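Local structure of gamma-D-glutamyl-L-lysine dipeptidyl-peptidase (Bacillus cereus ATCC 10987, 3H41) at residues A[8-13]-A[110-115]; A[46-51]-A[283-288]; A[159-162]-A[166-169]. The protein probably hydrolyses gamma-D-glutamyl-L-lysine bonds in murein peptides of the bacterial cell wall, releasing the dipeptide L-Ala-gamma-D-Glu, as a cysteine peptidase of the NlpC/P60 family. One frame throughout, in Å; residues are numbered along the deposited sequence.

Interaction 1: A[8-13]-A[110-115]; sequences KAFIDV and EFADKT
Phe10 and Phe111 form the aromatic core of this contact, a T-shaped (edge-to-face) pair in which Phe111 supplies the edge and Phe10 the face. The ring centroids stand 5.2 Å apart and the planes are inclined at 74°. Phe111 CD2 sits 4.0 Å above the Phe10 plane, over the middle of the ring, and the neighbouring CE2 comes to 3.7 Å from Phe10 CD1. Seen from the other partner, Phe10 CE1 lies in the plane of the Phe111 ring, just beyond its rim. A trans chi1 (-172°) sets CG of Phe111 anti to the backbone N and carries the ring off the helix toward the strand.

Phe10 belongs to strand 8-11, an inner strand of the antiparallel sheet of the first SH3-like domain, where it lies between strands 69-76 and 105-106. Phe111 belongs to the short helix 109-113, which follows that sheet and leads to the second SH3-like domain. Its ring also touches Leu148 and Pro149 of strand 147-153, so the aromatic pair lies where the two domains meet.

Aliphatic contacts add to the packing on Phe10. The methyl CB of Ala112 approaches CE2 at 4.0 Å. In one of two modelled conformers of Thr115, its methyl CG2 lies 3.9 Å from CZ, the side chain crossing that of Phe10 at about a right angle.

Between the two segments there is no hydrogen bond. In that same conformer Thr115 OG1 bonds back to Ala112 O at 3.2 Å; chi1 (63°) places the hydroxyl between backbone N and carbonyl carbon, while CG2, anti to the carbonyl carbon, faces Phe10.

Interaction 2: A[46-51]-A[283-288]; sequences MTLDEK and PRAERS. With PG4 (tetraethylene glycol), chain J.
Leu48 extends from its helix with chi1 at 178°, its CG anti to the backbone N, and Glu286 folds at chi2 (83°) so that its chain doubles back to meet it. The contact joins the start of helix 48-56 to a type I beta turn, Arg284 to Arg287, in the NlpC/P60 catalytic domain between strands 278-281 and 290-293. Leu48 sets CD1 against Ala285 CB at 3.7 Å, and both its methyls touch the Glu286 chain, CD2 at 3.7 Å from Glu286 CG. Leu52, one helical turn further on, touches both Ala285 and Glu286.

The helix start is fixed by a capping box. Glu50 N donates to Thr47 OG1 at 3.1 Å, and Thr47 N returns a bond to Glu50 OE1, on its anti lone pair. Thr47 OG1 gives that same oxygen a second bond from above the carboxylate plane.

The turn lies outside the substrate pocket: the side chain of Ala285 is about 9 Å from that of Asp215, a substrate-binding residue. O3 of a partly modelled tetraethylene glycol, probably from the crystallisation liquor, lies beside Met46 O. Near it, one water accepts from Lys51 NZ at 2.9 Å and donates to Ala285 O at 2.7 Å.

Interaction 3: A[159-162]-A[166-169]; sequences RVLL and QKAW. With PO4 (phosphate ion), chain D.
Val160 N donates to Ala168 O at 2.8 Å in a nearly straight bond (171° at the hydrogen), and Ala168 N answers with a 3.0 Å bond to Val160 O. Together they make an antiparallel hydrogen-bonded pair near the turn end of a beta hairpin, flanked by the non-hydrogen-bonded pairs Arg159 with Trp169 and Leu161 with Lys167. Beyond the latter, Leu162 N reaches Gln166 O, also at 2.8 Å, toward the connecting turn. Strands 157-161 and 167-171 are neighbours in the sheet of the second SH3-like domain, between strands 147-153 and 126-131.

The side chains of Val160 and Ala168 share one face of the hairpin. The methyl of Ala168 stands 4.0 Å from Leu162 CG, and Val160 CG2 approaches it less closely. Leu129 and Leu148 of the adjoining strands pack on the same valine and leucine, making this the apolar side.

Arg159, Leu161, Lys167 and Trp169 point to the other face. Arg159 is extended from a trans chi1 (-170°), and its guanidinium lies across the lysine chain: Lys167 CD sits 3.3 Å above the guanidinium plane, offset toward its rim. The lysine bends at chi4 (54°), and its NZ remains 5.6 Å from Arg159 NH1. Arg159 NH2 is held by Asn132 O. Trp169 turns outward to meet the ring of Tyr130.

At the turn end, Gln166 NE2 donates to O4 of a phosphate at 2.8 Å; Ser134, Lys136 and Lys138 also bind this ion, which probably came from the crystallisation liquor. On the Arg159 face, contact through the lysine methylenes would let the two cationic chains pack together while limiting the electrostatic cost of their like charges.

Interactions 1 and 3 are neighbours, their centres 12 Å apart, and they meet directly: Phe111 CE1 of interaction 1 lies 3.4 Å from Leu161 O of interaction 3. Helix 109-113 thus touches both the sheet holding strand 8-11 and the hairpin 157-171, joining the two SH3-like domains. Interaction 2 lies on the opposite side of the chain's centre from interaction 1, with centres 33 Å apart. Along the chain, interaction 1 closes before interaction 3 opens, interaction 3 is nested within the loop closed by interaction 2, and the segments of interactions 1 and 2 alternate. Helix 109-113 bears on the second SH3-like domain, while helix 48-56 bears on the catalytic domain.

Interaction 1: A[8-13]-A[110-115]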
ATOM      1  N   LYS A   8       8.777  10.228 -16.673  1.00 20.44           N
ATOM      2  CA  LYS A   8       8.793  10.038 -15.244  1.00 22.33           C
ATOM      3  C   LYS A   8       7.772  10.967 -14.587  1.00 19.87           C
ATOM      4  O   LYS A   8       7.617  12.128 -14.972  1.00 20.90           O
ATOM      5  CB  LYS A   8      10.224  10.274 -14.745  1.00 24.42           C
ATOM      6  CG  LYS A   8      10.488  10.032 -13.284  1.00 28.14           C
ATOM      7  CD  LYS A   8      11.902  10.508 -12.851  1.00 32.61           C
ATOM      8  CE  LYS A   8      13.051   9.823 -13.618  1.00 40.74           C
ATOM      9  NZ  LYS A   8      13.906   8.938 -12.774  1.00 41.00           N
ATOM     10  N   ALA A   9       6.995  10.445 -13.646  1.00 16.60           N
ATOM     11  CA  ALA A   9       6.107  11.311 -12.912  1.00 11.99           C
ATOM     12  C   ALA A   9       5.980  10.778 -11.498  1.00 12.48           C
ATOM     13  O   ALA A   9       6.437   9.672 -11.195  1.00 12.81           O
ATOM     14  CB  ALA A   9       4.752  11.440 -13.604  1.00 12.48           C
ATOM     15  N   PHE A  10       5.370  11.583 -10.647  1.00 12.33           N
ATOM     16  CA  PHE A  10       5.194  11.246  -9.232  1.00 12.66           C
ATOM     17  C   PHE A  10       3.742  11.389  -8.794  1.00 11.95           C
ATOM     18  O   PHE A  10       3.068  12.332  -9.165  1.00 15.03           O
ATOM     19  CB  PHE A  10       6.103  12.153  -8.396  1.00 13.36           C
ATOM     20  CG  PHE A  10       7.573  11.913  -8.679  1.00 13.94           C
ATOM     21  CD1 PHE A  10       8.270  10.904  -8.029  1.00 13.64           C
ATOM     22  CD2 PHE A  10       8.202  12.616  -9.666  1.00 18.50           C
ATOM     23  CE1 PHE A  10       9.610  10.643  -8.316  1.00 20.07           C
ATOM     24  CE2 PHE A  10       9.538  12.365  -9.964  1.00 14.07           C
ATOM     25  CZ  PHE A  10      10.236  11.378  -9.293  1.00 18.66           C
ATOM     26  N   ILE A  11       3.292  10.488  -7.934  1.00 12.97           N
ATOM     27  CA  ILE A  11       1.955  10.598  -7.341  1.00 11.76           C
ATOM     28  C   ILE A  11       1.813  11.871  -6.509  1.00 14.03           C
ATOM     29  O   ILE A  11       2.640  12.130  -5.641  1.00 13.63           O
ATOM     30  CB  ILE A  11       1.659   9.361  -6.460  1.00 11.32           C
ATOM     31  CG1 ILE A  11       1.848   8.083  -7.267  1.00 14.30           C
ATOM     32  CG2 ILE A  11       0.257   9.447  -5.836  1.00 16.11           C
ATOM     33  CD1 ILE A  11       0.986   7.926  -8.495  1.00 10.79           C
ATOM     34  N   ASP A  12       0.743  12.630  -6.767  1.00 13.62           N
ATOM     35  CA  ASP A  12       0.545  13.962  -6.200  1.00 15.18           C
ATOM     36  C   ASP A  12      -0.641  13.984  -5.244  1.00 14.77           C
ATOM     37  O   ASP A  12      -1.063  15.048  -4.828  1.00 16.62           O
ATOM     38  CB  ASP A  12       0.400  15.019  -7.317  1.00 14.33           C
ATOM     39  CG  ASP A  12       0.526  16.467  -6.794  1.00 20.23           C
ATOM     40  OD1 ASP A  12       1.416  16.724  -5.975  1.00 18.60           O
ATOM     41  OD2 ASP A  12      -0.286  17.347  -7.178  1.00 21.06           O
ATOM     42  N   VAL A  13      -1.149  12.796  -4.864  1.00  9.34           N
ATOM     43  CA  VAL A  13      -2.260  12.710  -3.929  1.00 12.76           C
ATOM     44  C   VAL A  13      -1.854  11.735  -2.846  1.00 11.03           C
ATOM     45  O   VAL A  13      -0.865  10.971  -2.989  1.00 13.33           O
ATOM     46  CB  VAL A  13      -3.625  12.288  -4.640  1.00 11.96           C
ATOM     47  CG1 VAL A  13      -4.154  13.452  -5.472  1.00  8.39           C
ATOM     48  CG2 VAL A  13      -3.465  11.017  -5.484  1.00 10.50           C
ATOM     49  N   GLU A 110      13.317  19.503  -8.397  1.00 25.93           N
ATOM     50  CA  GLU A 110      13.899  19.442  -7.052  1.00 25.47           C
ATOM     51  C   GLU A 110      13.511  18.153  -6.330  1.00 23.37           C
ATOM     52  O   GLU A 110      14.380  17.479  -5.767  1.00 22.96           O
ATOM     53  CB  GLU A 110      13.486  20.631  -6.188  1.00 25.15           C
ATOM     54  CG  GLU A 110      14.134  20.564  -4.781  1.00 34.91           C
ATOM     55  CD  GLU A 110      13.743  21.717  -3.836  1.00 41.33           C
ATOM     56  OE1 GLU A 110      12.809  22.481  -4.155  1.00 46.27           O
ATOM     57  OE2 GLU A 110      14.371  21.834  -2.755  1.00 40.14           O
ATOM     58  N   PHE A 111      12.213  17.813  -6.332  1.00 22.55           N
ATOM     59  CA  PHE A 111      11.778  16.524  -5.767  1.00 21.25           C
ATOM     60  C   PHE A 111      12.432  15.347  -6.488  1.00 20.30           C
ATOM     61  O   PHE A 111      12.951  14.423  -5.862  1.00 18.45           O
ATOM     62  CB  PHE A 111      10.254  16.370  -5.817  1.00 20.76           C
ATOM     63  CG  PHE A 111       9.741  15.158  -5.083  1.00 16.92           C
ATOM     64  CD1 PHE A 111       9.419  15.228  -3.718  1.00 13.95           C
ATOM     65  CD2 PHE A 111       9.589  13.944  -5.736  1.00 21.60           C
ATOM     66  CE1 PHE A 111       8.942  14.117  -3.024  1.00 15.95           C
ATOM     67  CE2 PHE A 111       9.128  12.823  -5.045  1.00 18.30           C
ATOM     68  CZ  PHE A 111       8.782  12.916  -3.680  1.00 16.51           C
ATOM     69  N   ALA A 112      12.369  15.353  -7.814  1.00 21.24           N
ATOM     70  CA  ALA A 112      13.022  14.299  -8.608  1.00 23.17           C
ATOM     71  C   ALA A 112      14.526  14.145  -8.232  1.00 24.79           C
ATOM     72  O   ALA A 112      15.023  13.032  -8.070  1.00 29.72           O
ATOM     73  CB  ALA A 112      12.867  14.594 -10.096  1.00 23.00           C
ATOM     74  N   ASP A 113      15.224  15.259  -8.052  1.00 26.46           N
ATOM     75  CA  ASP A 113      16.655  15.207  -7.660  1.00 26.23           C
ATOM     76  C   ASP A 113      16.882  14.682  -6.237  1.00 28.07           C
ATOM     77  O   ASP A 113      17.981  14.203  -5.910  1.00 32.87           O
ATOM     78  CB  ASP A 113      17.290  16.585  -7.795  1.00 25.18           C
ATOM     79  CG  ASP A 113      17.434  17.020  -9.238  1.00 29.96           C
ATOM     80  OD1 ASP A 113      17.490  16.134 -10.121  1.00 37.62           O
ATOM     81  OD2 ASP A 113      17.473  18.241  -9.481  1.00 37.45           O
ATOM     82  N   LYS A 114      15.870  14.804  -5.377  1.00 24.87           N
ATOM     83  CA  LYS A 114      16.029  14.436  -3.978  1.00 24.75           C
ATOM     84  C   LYS A 114      15.470  13.045  -3.673  1.00 25.32           C
ATOM     85  O   LYS A 114      15.438  12.640  -2.531  1.00 24.33           O
ATOM     86  CB  LYS A 114      15.371  15.493  -3.093  1.00 24.92           C
ATOM     87  CG  LYS A 114      16.145  16.833  -3.026  1.00 29.20           C
ATOM     88  CD  LYS A 114      15.366  17.865  -2.183  1.00 28.12           C
ATOM     89  CE  LYS A 114      16.261  18.977  -1.638  1.00 34.27           C
ATOM     90  NZ  LYS A 114      17.144  18.525  -0.508  1.00 28.96           N
ATOM     91  N   THR A 115      15.075  12.305  -4.710  1.00 28.02           N
ATOM     92  CA  THR A 115      14.454  10.987  -4.546  0.60 29.54           C
ATOM     93  C   THR A 115      15.383   9.976  -3.900  1.00 29.36           C
ATOM     94  O   THR A 115      14.935   8.995  -3.319  1.00 30.83           O
ATOM     95  CB  THR A 115      14.033  10.377  -5.901  0.60 28.71           C
ATOM     96  OG1 THR A 115      15.198  10.157  -6.708  0.60 30.19           O
ATOM     97  CG2 THR A 115      13.043  11.283  -6.638  0.60 30.51           C
TER

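Interaction 2: A[46-51]-A[283-288]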
HETATM    1  N   MSE A  46     -19.603   3.837   0.592  1.00 14.15           N
HETATM    2  CA  MSE A  46     -19.987   2.657  -0.177  1.00 12.35           C
HETATM    3  C   MSE A  46     -20.682   1.572   0.644  1.00 15.24           C
HETATM    4  O   MSE A  46     -20.260   1.203   1.758  1.00 14.10           O
HETATM    5  CB  MSE A  46     -18.762   2.054  -0.874  1.00 13.40           C
HETATM    6  CG  MSE A  46     -18.362   2.803  -2.142  1.00 13.44           C
HETATM    7 SE   MSE A  46     -16.901   1.878  -2.982  0.75  9.04          SE
HETATM    8  CE  MSE A  46     -15.355   2.503  -1.909  1.00 20.91           C
ATOM      9  N   THR A  47     -21.761   1.060   0.080  1.00 12.04           N
ATOM     10  CA  THR A  47     -22.359  -0.159   0.569  1.00 12.98           C
ATOM     11  C   THR A  47     -21.423  -1.343   0.308  1.00 11.36           C
ATOM     12  O   THR A  47     -20.473  -1.262  -0.503  1.00 12.35           O
ATOM     13  CB  THR A  47     -23.651  -0.470  -0.136  1.00  9.98           C
ATOM     14  OG1 THR A  47     -23.384  -0.637  -1.547  1.00 12.58           O
ATOM     15  CG2 THR A  47     -24.758   0.604   0.119  1.00 13.38           C
ATOM     16  N   LEU A  48     -21.711  -2.464   0.950  1.00 11.79           N
ATOM     17  CA  LEU A  48     -21.006  -3.713   0.639  1.00  9.58           C
ATOM     18  C   LEU A  48     -21.037  -4.059  -0.850  1.00  9.28           C
ATOM     19  O   LEU A  48     -19.986  -4.386  -1.439  1.00 11.25           O
ATOM     20  CB  LEU A  48     -21.493  -4.890   1.499  1.00 11.34           C
ATOM     21  CG  LEU A  48     -20.857  -6.239   1.229  1.00 15.87           C
ATOM     22  CD1 LEU A  48     -19.311  -6.184   1.482  1.00 18.31           C
ATOM     23  CD2 LEU A  48     -21.539  -7.371   2.024  1.00 17.57           C
ATOM     24  N   ASP A  49     -22.228  -4.038  -1.458  1.00 12.19           N
ATOM     25  CA  ASP A  49     -22.350  -4.373  -2.878  1.00 13.99           C
ATOM     26  C   ASP A  49     -21.462  -3.447  -3.712  1.00 12.05           C
ATOM     27  O   ASP A  49     -20.848  -3.881  -4.688  1.00 10.61           O
ATOM     28  CB  ASP A  49     -23.800  -4.229  -3.381  1.00 13.25           C
ATOM     29  CG  ASP A  49     -24.711  -5.373  -2.950  1.00 16.68           C
ATOM     30  OD1 ASP A  49     -24.233  -6.510  -2.755  1.00 17.05           O
ATOM     31  OD2 ASP A  49     -25.930  -5.115  -2.803  1.00 16.92           O
ATOM     32  N   GLU A  50     -21.417  -2.169  -3.331  1.00 11.43           N
ATOM     33  CA  GLU A  50     -20.612  -1.186  -4.112  1.00 12.09           C
ATOM     34  C   GLU A  50     -19.096  -1.470  -3.995  1.00 10.77           C
ATOM     35  O   GLU A  50     -18.350  -1.311  -4.978  1.00 10.05           O
ATOM     36  CB  GLU A  50     -20.951   0.229  -3.735  1.00 12.94           C
ATOM     37  CG  GLU A  50     -22.275   0.669  -4.334  1.00  9.65           C
ATOM     38  CD  GLU A  50     -22.828   1.888  -3.686  1.00 12.81           C
ATOM     39  OE1 GLU A  50     -22.828   1.940  -2.428  1.00 13.59           O
ATOM     40  OE2 GLU A  50     -23.276   2.797  -4.430  1.00 16.42           O
ATOM     41  N   LYS A  51     -18.669  -1.947  -2.825  1.00 10.14           N
ATOM     42  CA  LYS A  51     -17.286  -2.354  -2.639  1.00 10.49           C
ATOM     43  C   LYS A  51     -16.974  -3.612  -3.443  1.00 12.76           C
ATOM     44  O   LYS A  51     -15.906  -3.716  -4.095  1.00 11.11           O
ATOM     45  CB  LYS A  51     -17.001  -2.584  -1.151  1.00 10.29           C
ATOM     46  CG  LYS A  51     -16.928  -1.314  -0.335  1.00 13.67           C
ATOM     47  CD  LYS A  51     -16.605  -1.603   1.128  1.00 10.89           C
ATOM     48  CE  LYS A  51     -16.461  -0.275   1.919  1.00 12.79           C
ATOM     49  NZ  LYS A  51     -16.452  -0.575   3.403  1.00 14.13           N
ATOM     50  N   PRO A 283      -9.104  -9.220   5.263  1.00 18.11           N
ATOM     51  CA  PRO A 283      -9.554 -10.496   4.643  1.00 21.86           C
ATOM     52  C   PRO A 283     -10.517 -10.433   3.468  1.00 17.08           C
ATOM     53  O   PRO A 283     -10.341 -11.171   2.499  1.00 19.49           O
ATOM     54  CB  PRO A 283     -10.211 -11.220   5.818  1.00 23.22           C
ATOM     55  CG  PRO A 283     -10.739 -10.154   6.653  1.00 20.65           C
ATOM     56  CD  PRO A 283      -9.778  -8.986   6.551  1.00 20.93           C
ATOM     57  N   ARG A 284     -11.532  -9.577   3.559  1.00 13.40           N
ATOM     58  CA  ARG A 284     -12.575  -9.467   2.537  0.70 14.39           C
ATOM     59  C   ARG A 284     -13.409  -8.222   2.832  1.00 14.71           C
ATOM     60  O   ARG A 284     -13.376  -7.697   3.952  1.00 13.96           O
ATOM     61  CB  ARG A 284     -13.473 -10.724   2.540  0.70 16.46           C
ATOM     62  CG  ARG A 284     -14.198 -10.978   3.879  0.70 19.74           C
ATOM     63  CD  ARG A 284     -15.194 -12.152   3.839  0.70 30.16           C
ATOM     64  NE  ARG A 284     -14.615 -13.321   3.191  0.70 39.16           N
ATOM     65  CZ  ARG A 284     -15.269 -14.161   2.386  0.70 48.36           C
ATOM     66  NH1 ARG A 284     -16.565 -13.985   2.089  0.70 48.54           N
ATOM     67  NH2 ARG A 284     -14.610 -15.186   1.856  0.70 46.55           N
ATOM     68  N   ALA A 285     -14.178  -7.764   1.855  1.00 11.43           N
ATOM     69  CA  ALA A 285     -14.919  -6.513   1.987  1.00 13.02           C
ATOM     70  C   ALA A 285     -15.899  -6.457   3.163  1.00 13.23           C
ATOM     71  O   ALA A 285     -16.205  -5.397   3.665  1.00 10.62           O
ATOM     72  CB  ALA A 285     -15.649  -6.175   0.701  1.00 13.30           C
ATOM     73  N   GLU A 286     -16.395  -7.622   3.576  1.00 17.31           N
ATOM     74  CA  GLU A 286     -17.360  -7.679   4.657  1.00 16.30           C
ATOM     75  C   GLU A 286     -16.675  -7.346   5.977  1.00 17.79           C
ATOM     76  O   GLU A 286     -17.350  -7.133   6.970  1.00 18.65           O
ATOM     77  CB  GLU A 286     -18.001  -9.071   4.753  1.00 16.45           C
ATOM     78  CG  GLU A 286     -18.975  -9.421   3.641  1.00 18.19           C
ATOM     79  CD  GLU A 286     -18.341  -9.936   2.359  1.00 22.40           C
ATOM     80  OE1 GLU A 286     -17.092  -9.927   2.194  1.00 21.22           O
ATOM     81  OE2 GLU A 286     -19.115 -10.323   1.475  1.00 21.59           O
ATOM     82  N   ARG A 287     -15.342  -7.330   6.002  1.00 15.54           N
ATOM     83  CA  ARG A 287     -14.625  -7.268   7.250  1.00 18.53           C
ATOM     84  C   ARG A 287     -13.479  -6.239   7.250  1.00 16.16           C
ATOM     85  O   ARG A 287     -13.409  -5.360   6.362  1.00 17.22           O
ATOM     86  CB  ARG A 287     -14.164  -8.679   7.607  1.00 22.88           C
ATOM     87  CG  ARG A 287     -15.388  -9.660   7.755  1.00 31.42           C
ATOM     88  CD  ARG A 287     -15.310 -10.566   8.949  1.00 31.68           C
ATOM     89  NE  ARG A 287     -14.202 -11.507   8.847  1.00 37.14           N
ATOM     90  CZ  ARG A 287     -14.187 -12.617   8.109  1.00 42.76           C
ATOM     91  NH1 ARG A 287     -15.238 -12.965   7.362  1.00 41.64           N
ATOM     92  NH2 ARG A 287     -13.102 -13.396   8.127  1.00 39.66           N
ATOM     93  N   SER A 288     -12.670  -6.295   8.308  1.00 14.58           N
ATOM     94  CA  SER A 288     -11.590  -5.355   8.538  1.00 13.33           C
ATOM     95  C   SER A 288     -10.358  -6.128   8.922  1.00 14.78           C
ATOM     96  O   SER A 288     -10.432  -7.337   9.197  1.00 13.62           O
ATOM     97  CB  SER A 288     -11.936  -4.429   9.693  1.00 16.57           C
ATOM     98  OG  SER A 288     -13.102  -3.703   9.392  1.00 25.73           O
TER
HETATM   99  O1  PG4 J   7     -16.170  -3.824   8.000  1.00 54.91           O
HETATM  100  C1  PG4 J   7     -16.682  -2.829   7.114  1.00 46.68           C
HETATM  101  C2  PG4 J   7     -18.100  -3.213   6.726  1.00 50.88           C
HETATM  102  O2  PG4 J   7     -18.175  -3.403   5.320  1.00 44.79           O
HETATM  103  C3  PG4 J   7     -19.423  -3.059   4.731  1.00 44.49           C
HETATM  104  C4  PG4 J   7     -19.468  -1.563   4.518  1.00 43.31           C
HETATM  105  O3  PG4 J   7     -19.547  -1.251   3.130  1.00 41.77           O
HETATM  106  O   HOH W   1     -14.901  -2.988   3.872  1.00 13.96           O

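Interaction 3: A[159-162]-A[166-169]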
ATOM      1  N   ARG A 159      10.686  18.377   8.749  1.00 11.96           N
ATOM      2  CA  ARG A 159      10.277  19.060   7.539  1.00 11.06           C
ATOM      3  C   ARG A 159      10.622  18.221   6.322  1.00 12.25           C
ATOM      4  O   ARG A 159      11.727  17.630   6.225  1.00 14.19           O
ATOM      5  CB  ARG A 159      10.960  20.435   7.499  1.00 12.08           C
ATOM      6  CG  ARG A 159      10.451  21.358   6.427  1.00 19.53           C
ATOM      7  CD  ARG A 159      10.901  22.805   6.756  1.00 21.89           C
ATOM      8  NE  ARG A 159      10.008  23.780   6.172  1.00 29.55           N
ATOM      9  CZ  ARG A 159      10.398  24.850   5.482  1.00 38.01           C
ATOM     10  NH1 ARG A 159      11.692  25.096   5.289  1.00 39.37           N
ATOM     11  NH2 ARG A 159       9.483  25.690   4.995  1.00 23.59           N
ATOM     12  N   VAL A 160       9.677  18.140   5.380  1.00  9.67           N
ATOM     13  CA  VAL A 160       9.867  17.340   4.202  1.00  9.99           C
ATOM     14  C   VAL A 160       9.460  18.085   2.932  1.00 12.13           C
ATOM     15  O   VAL A 160       8.720  19.073   2.974  1.00 11.15           O
ATOM     16  CB  VAL A 160       9.016  16.019   4.300  1.00  9.64           C
ATOM     17  CG1 VAL A 160       9.459  15.196   5.496  1.00 12.68           C
ATOM     18  CG2 VAL A 160       7.507  16.383   4.383  1.00 15.48           C
ATOM     19  N   LEU A 161       9.890  17.570   1.801  1.00 10.92           N
ATOM     20  CA  LEU A 161       9.533  18.105   0.493  1.00 11.63           C
ATOM     21  C   LEU A 161       8.418  17.255  -0.168  1.00 11.72           C
ATOM     22  O   LEU A 161       8.525  16.039  -0.232  1.00 14.72           O
ATOM     23  CB  LEU A 161      10.766  18.092  -0.423  1.00 13.85           C
ATOM     24  CG  LEU A 161      10.587  18.797  -1.773  1.00 16.45           C
ATOM     25  CD1 LEU A 161      10.415  20.314  -1.605  1.00 18.56           C
ATOM     26  CD2 LEU A 161      11.742  18.472  -2.711  1.00 16.72           C
ATOM     27  N   LEU A 162       7.356  17.913  -0.588  1.00 12.97           N
ATOM     28  CA  LEU A 162       6.237  17.293  -1.313  1.00 13.60           C
ATOM     29  C   LEU A 162       6.549  17.141  -2.821  1.00 13.88           C
ATOM     30  O   LEU A 162       7.362  17.874  -3.379  1.00 12.75           O
ATOM     31  CB  LEU A 162       4.970  18.130  -1.155  1.00 13.35           C
ATOM     32  CG  LEU A 162       4.548  18.282   0.293  1.00 15.89           C
ATOM     33  CD1 LEU A 162       3.289  19.120   0.356  1.00 11.04           C
ATOM     34  CD2 LEU A 162       4.370  16.904   0.931  1.00 19.56           C
ATOM     35  N   GLN A 166       6.327  21.864  -2.894  1.00 15.63           N
ATOM     36  CA  GLN A 166       6.035  22.561  -1.637  1.00 16.09           C
ATOM     37  C   GLN A 166       6.730  21.871  -0.474  1.00 15.33           C
ATOM     38  O   GLN A 166       7.177  20.718  -0.565  1.00 17.44           O
ATOM     39  CB  GLN A 166       4.520  22.640  -1.377  1.00 16.64           C
ATOM     40  CG  GLN A 166       3.768  23.527  -2.347  1.00 17.78           C
ATOM     41  CD  GLN A 166       2.297  23.628  -2.008  1.00 16.15           C
ATOM     42  OE1 GLN A 166       1.565  22.607  -2.044  1.00 16.31           O
ATOM     43  NE2 GLN A 166       1.842  24.850  -1.660  1.00 16.07           N
ATOM     44  N   LYS A 167       6.851  22.611   0.617  1.00 13.46           N
ATOM     45  CA  LYS A 167       7.435  22.131   1.860  1.00 13.85           C
ATOM     46  C   LYS A 167       6.324  21.972   2.903  1.00 13.41           C
ATOM     47  O   LYS A 167       5.320  22.719   2.881  1.00 14.23           O
ATOM     48  CB  LYS A 167       8.487  23.123   2.342  1.00 16.39           C
ATOM     49  CG  LYS A 167       9.650  23.318   1.347  1.00 17.38           C
ATOM     50  CD  LYS A 167      10.723  24.229   1.940  1.00 28.55           C
ATOM     51  CE  LYS A 167      11.962  24.365   1.031  1.00 39.64           C
ATOM     52  NZ  LYS A 167      11.602  24.786  -0.336  1.00 34.65           N
ATOM     53  N   ALA A 168       6.517  20.986   3.769  1.00 12.07           N
ATOM     54  CA  ALA A 168       5.536  20.562   4.750  1.00 11.25           C
ATOM     55  C   ALA A 168       6.230  20.021   5.962  1.00 11.91           C
ATOM     56  O   ALA A 168       7.427  19.669   5.941  1.00 12.35           O
ATOM     57  CB  ALA A 168       4.635  19.458   4.156  1.00 13.32           C
ATOM     58  N   TRP A 169       5.456  19.827   7.017  1.00  9.89           N
ATOM     59  CA  TRP A 169       5.999  19.245   8.227  1.00 10.90           C
ATOM     60  C   TRP A 169       5.020  18.308   8.918  1.00 11.90           C
ATOM     61  O   TRP A 169       3.810  18.414   8.704  1.00 12.52           O
ATOM     62  CB  TRP A 169       6.441  20.350   9.155  1.00 10.48           C
ATOM     63  CG  TRP A 169       5.354  21.150   9.830  1.00 11.05           C
ATOM     64  CD1 TRP A 169       4.782  22.312   9.396  1.00 16.53           C
ATOM     65  CD2 TRP A 169       4.801  20.875  11.116  1.00 12.53           C
ATOM     66  NE1 TRP A 169       3.865  22.756  10.325  1.00 14.79           N
ATOM     67  CE2 TRP A 169       3.857  21.879  11.389  1.00 14.87           C
ATOM     68  CE3 TRP A 169       4.975  19.824  12.042  1.00 11.97           C
ATOM     69  CZ2 TRP A 169       3.095  21.908  12.585  1.00 13.02           C
ATOM     70  CZ3 TRP A 169       4.207  19.834  13.229  1.00 14.90           C
ATOM     71  CH2 TRP A 169       3.286  20.887  13.491  1.00 11.90           C
TER
HETATM   72  P   PO4 D   1      -1.162  26.541  -1.641  1.00 28.72           P
HETATM   73  O1  PO4 D   1      -0.072  27.384  -2.254  1.00 36.80           O
HETATM   74  O2  PO4 D   1      -2.245  27.481  -1.078  1.00 20.58           O
HETATM   75  O3  PO4 D   1      -1.753  25.703  -2.756  1.00 30.17           O
HETATM   76  O4  PO4 D   1      -0.613  25.674  -0.553  1.00 18.42           O